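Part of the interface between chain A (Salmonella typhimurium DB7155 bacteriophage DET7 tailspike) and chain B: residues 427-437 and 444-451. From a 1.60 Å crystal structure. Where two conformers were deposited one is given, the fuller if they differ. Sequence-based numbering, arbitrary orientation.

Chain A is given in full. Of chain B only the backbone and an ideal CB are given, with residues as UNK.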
# COMPACT_ATOMS: atom_id res chain seq x y z
N PRO A 427 -2.65 -21.36 -12.56
CA PRO A 427 -2.43 -22.51 -13.45
C PRO A 427 -1.26 -22.29 -14.40
O PRO A 427 -1.23 -21.31 -15.13
CB PRO A 427 -3.76 -22.63 -14.22
CG PRO A 427 -4.74 -21.93 -13.41
CD PRO A 427 -4.01 -20.81 -12.73
N PRO A 428 -0.26 -23.17 -14.36
CA PRO A 428 0.95 -22.91 -15.10
C PRO A 428 0.76 -22.92 -16.62
O PRO A 428 1.57 -22.31 -17.34
CB PRO A 428 1.92 -24.00 -14.59
CG PRO A 428 1.06 -25.04 -13.94
CD PRO A 428 -0.17 -24.36 -13.50
N ASP A 429 -0.33 -23.53 -17.09
CA ASP A 429 -0.62 -23.56 -18.51
C ASP A 429 -1.44 -22.34 -19.02
O ASP A 429 -1.74 -22.27 -20.20
CB ASP A 429 -1.32 -24.86 -18.85
CG ASP A 429 -2.66 -25.00 -18.15
OD1 ASP A 429 -2.75 -24.71 -16.92
OD2 ASP A 429 -3.60 -25.46 -18.83
N LYS A 430 -1.80 -21.42 -18.14
CA LYS A 430 -2.67 -20.31 -18.54
C LYS A 430 -1.92 -18.98 -18.47
O LYS A 430 -2.48 -17.94 -18.13
CB LYS A 430 -3.90 -20.29 -17.65
CG LYS A 430 -4.73 -21.52 -17.76
CD LYS A 430 -5.38 -21.67 -19.11
CE LYS A 430 -6.29 -22.90 -19.14
NZ LYS A 430 -6.82 -23.09 -20.48
N ILE A 431 -0.62 -19.04 -18.78
CA ILE A 431 0.25 -17.87 -18.82
C ILE A 431 0.95 -17.81 -20.15
O ILE A 431 1.48 -18.82 -20.62
CB ILE A 431 1.36 -18.04 -17.76
CG1 ILE A 431 0.78 -18.08 -16.35
CG2 ILE A 431 2.38 -16.97 -17.87
CD1 ILE A 431 1.79 -18.59 -15.36
N LEU A 432 0.96 -16.63 -20.76
CA LEU A 432 1.73 -16.35 -21.95
C LEU A 432 2.51 -15.09 -21.65
O LEU A 432 1.93 -14.05 -21.47
CB LEU A 432 0.80 -16.13 -23.15
CG LEU A 432 1.27 -15.38 -24.40
CD1 LEU A 432 2.21 -16.23 -25.22
CD2 LEU A 432 0.06 -14.96 -25.27
N VAL A 433 3.84 -15.19 -21.56
CA VAL A 433 4.69 -14.05 -21.27
C VAL A 433 5.93 -14.08 -22.12
O VAL A 433 6.33 -15.15 -22.58
CB VAL A 433 5.09 -13.97 -19.78
CG1 VAL A 433 3.87 -13.68 -18.92
CG2 VAL A 433 5.80 -15.24 -19.32
N GLY A 434 6.53 -12.90 -22.32
CA GLY A 434 7.84 -12.78 -22.96
C GLY A 434 8.91 -13.58 -22.21
O GLY A 434 9.60 -14.41 -22.78
N ASN A 435 9.04 -13.29 -20.92
CA ASN A 435 9.96 -14.02 -20.06
C ASN A 435 9.44 -13.95 -18.63
O ASN A 435 8.80 -12.98 -18.23
CB ASN A 435 11.35 -13.45 -20.06
CG ASN A 435 12.43 -14.51 -19.74
OD1 ASN A 435 12.11 -15.69 -19.45
ND2 ASN A 435 13.67 -14.10 -19.76
N LEU A 436 9.63 -15.03 -17.91
CA LEU A 436 9.30 -15.10 -16.48
C LEU A 436 10.63 -15.38 -15.78
O LEU A 436 11.30 -16.35 -16.13
CB LEU A 436 8.31 -16.23 -16.21
CG LEU A 436 7.71 -16.33 -14.82
CD1 LEU A 436 6.85 -15.14 -14.55
CD2 LEU A 436 6.91 -17.60 -14.65
N LEU A 437 11.03 -14.53 -14.82
CA LEU A 437 12.41 -14.55 -14.34
C LEU A 437 12.43 -14.32 -12.84
O LEU A 437 11.81 -13.37 -12.36
CB LEU A 437 13.18 -13.40 -15.02
CG LEU A 437 14.34 -13.52 -15.99
CD1 LEU A 437 14.32 -14.80 -16.82
CD2 LEU A 437 14.35 -12.26 -16.85
N UNK B 444 7.07 -26.24 -5.62
CA UNK B 444 7.48 -25.18 -6.52
C UNK B 444 7.69 -25.71 -7.94
O UNK B 444 7.83 -26.91 -8.17
CB UNK B 444 8.76 -24.52 -6.01
N UNK B 445 7.76 -24.77 -8.88
CA UNK B 445 7.96 -25.14 -10.28
C UNK B 445 8.62 -23.96 -10.95
O UNK B 445 8.16 -22.83 -10.74
CB UNK B 445 6.65 -25.52 -10.97
N UNK B 446 9.63 -24.23 -11.77
CA UNK B 446 10.28 -23.24 -12.62
C UNK B 446 9.80 -23.46 -14.05
O UNK B 446 9.81 -24.59 -14.53
CB UNK B 446 11.80 -23.34 -12.53
N UNK B 447 9.34 -22.38 -14.68
CA UNK B 447 8.79 -22.46 -16.05
C UNK B 447 9.64 -21.57 -16.94
O UNK B 447 9.74 -20.39 -16.70
CB UNK B 447 7.32 -22.04 -16.10
N UNK B 448 10.18 -22.15 -18.02
CA UNK B 448 10.87 -21.42 -19.04
C UNK B 448 9.94 -21.11 -20.21
O UNK B 448 9.30 -21.99 -20.81
CB UNK B 448 12.09 -22.21 -19.51
N UNK B 449 9.91 -19.82 -20.54
CA UNK B 449 9.14 -19.28 -21.65
C UNK B 449 10.06 -18.84 -22.79
O UNK B 449 11.14 -18.31 -22.60
CB UNK B 449 8.28 -18.11 -21.18
N UNK B 450 9.58 -19.09 -24.02
CA UNK B 450 10.29 -18.69 -25.20
C UNK B 450 11.70 -19.25 -25.22
O UNK B 450 12.67 -18.59 -25.58
CB UNK B 450 10.32 -17.16 -25.30
N UNK B 451 11.81 -20.50 -24.79
CA UNK B 451 13.13 -21.11 -24.53
C UNK B 451 13.07 -22.63 -24.75
O UNK B 451 12.02 -23.24 -24.56
CB UNK B 451 13.59 -20.80 -23.10

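Position 444 lies within the chain B strand, at the start of this stretch, and its CB has nothing of the chain A stretch within 5.5 Å. The visible atoms hardly restrict the choice; the residue is S444(B), which makes no contact here.

At 445 the CA-to-CB bond points toward chain A, yet no atom of it lies within 5.5 Å of the ideal CB. A short side chain would leave the gap unfilled, whereas a long one, such as lysine, arginine, glutamine or methionine, could cross to the ring of P428(A). The residue is R445(B). Its NH1 comes 3.6 Å from CG of P428(A), which lies over one face of the guanidinium. A flat, delocalised group can pack against an aliphatic ring in this way while its nitrogens, in the plane, bond to partners elsewhere in the structure.

Position 446 points sideways and meets nothing of chain A. Its extended backbone suits a beta-branched residue, among others, and V446(B) occupies it.

Position 447 points toward chain A again, as the alternation of a strand would lead one to expect. What it faces is apolar: CD2 of L436(A) is 4.7 Å from the ideal CB, and the ring of P428(A) lies farther out. Leucine, isoleucine or methionine would suit, and the strand backbone favours beta-branching. I447(B), with chi1 m and chi2 t, extends its CD1 to 3.7 Å from CB of P428(A). Its backbone takes part as well: water 1 lies 2.9 Å from O of I447(B) and 2.9 Å from O of L436(A), in hydrogen-bonding position to each, and so bridges main chains whose two oxygens are themselves 4.4 Å apart.

At 448 the CB direction is away from chain A, so this interface asks for no side chain; G448(B) supplies none.

Position 449 is where the backbones draw together, its CA lying 5.6 Å from CA of N435(A). The CB points toward a recess lined by I431(A), V433(A) and L436(A), deep enough for a large apolar group; leucine or methionine might partly fill it, but an aromatic ring is a better match. F449(B) buries the largest area of any residue in the two stretches. CG2 of V433(A) sits over one face, 3.7 Å from the ring centroid, in a CH-pi contact, while O of I431(A) approaches the ring edge, 3.3 Å from CE1, where the polarised C-H bonds lie. CB of L436(A) adds a contact of 3.8 Å to CD2. Water 1 donates nothing to N of F449(B) but accepts from it at 2.9 Å, and water 2 links O of F449(B) to OD1 of N435(A).

Position 450 has phi/psi of 56/40, a left-handed conformation that favours glycine, asparagine or aspartate. Its CB points toward O of G434(A), 3.8 Å away, so a short donor is wanted and a carboxylate would be repelled. N450(B) meets both demands: its ND2 donates to O of G434(A) at 2.9 Å, nearly linear at 167°.

Position 451 points toward chain A but from too far for contact, leaving the choice wide; it is S451(B).

Chain B (444-451) SRVIGFNS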
# COMPACT_ATOMS: atom_id res chain seq x y z
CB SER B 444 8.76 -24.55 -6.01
OG SER B 444 8.52 -23.85 -4.78
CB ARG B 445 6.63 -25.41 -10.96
CG ARG B 445 6.72 -25.70 -12.47
CD ARG B 445 5.36 -25.80 -13.13
NE ARG B 445 4.64 -26.99 -12.69
CZ ARG B 445 3.63 -27.02 -11.82
NH1 ARG B 445 3.18 -25.94 -11.19
NH2 ARG B 445 3.11 -28.19 -11.53
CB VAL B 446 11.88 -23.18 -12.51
CG1 VAL B 446 12.27 -22.66 -11.09
CG2 VAL B 446 12.53 -24.48 -12.82
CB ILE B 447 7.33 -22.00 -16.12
CG1 ILE B 447 6.47 -22.66 -15.05
CG2 ILE B 447 6.78 -22.36 -17.52
CD1 ILE B 447 5.09 -22.07 -14.81
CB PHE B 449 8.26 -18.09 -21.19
CG PHE B 449 7.07 -18.50 -20.39
CD1 PHE B 449 5.86 -18.83 -21.01
CD2 PHE B 449 7.15 -18.59 -19.01
CE1 PHE B 449 4.78 -19.24 -20.27
CE2 PHE B 449 6.10 -18.99 -18.28
CZ PHE B 449 4.90 -19.33 -18.90
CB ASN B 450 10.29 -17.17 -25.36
CG ASN B 450 8.92 -16.66 -25.81
OD1 ASN B 450 8.40 -17.10 -26.84
ND2 ASN B 450 8.34 -15.77 -25.05
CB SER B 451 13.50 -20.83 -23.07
OG SER B 451 12.58 -21.48 -22.21
O HOH W 1 10.76 -18.17 -18.27
O HOH W 2 12.98 -18.08 -20.60
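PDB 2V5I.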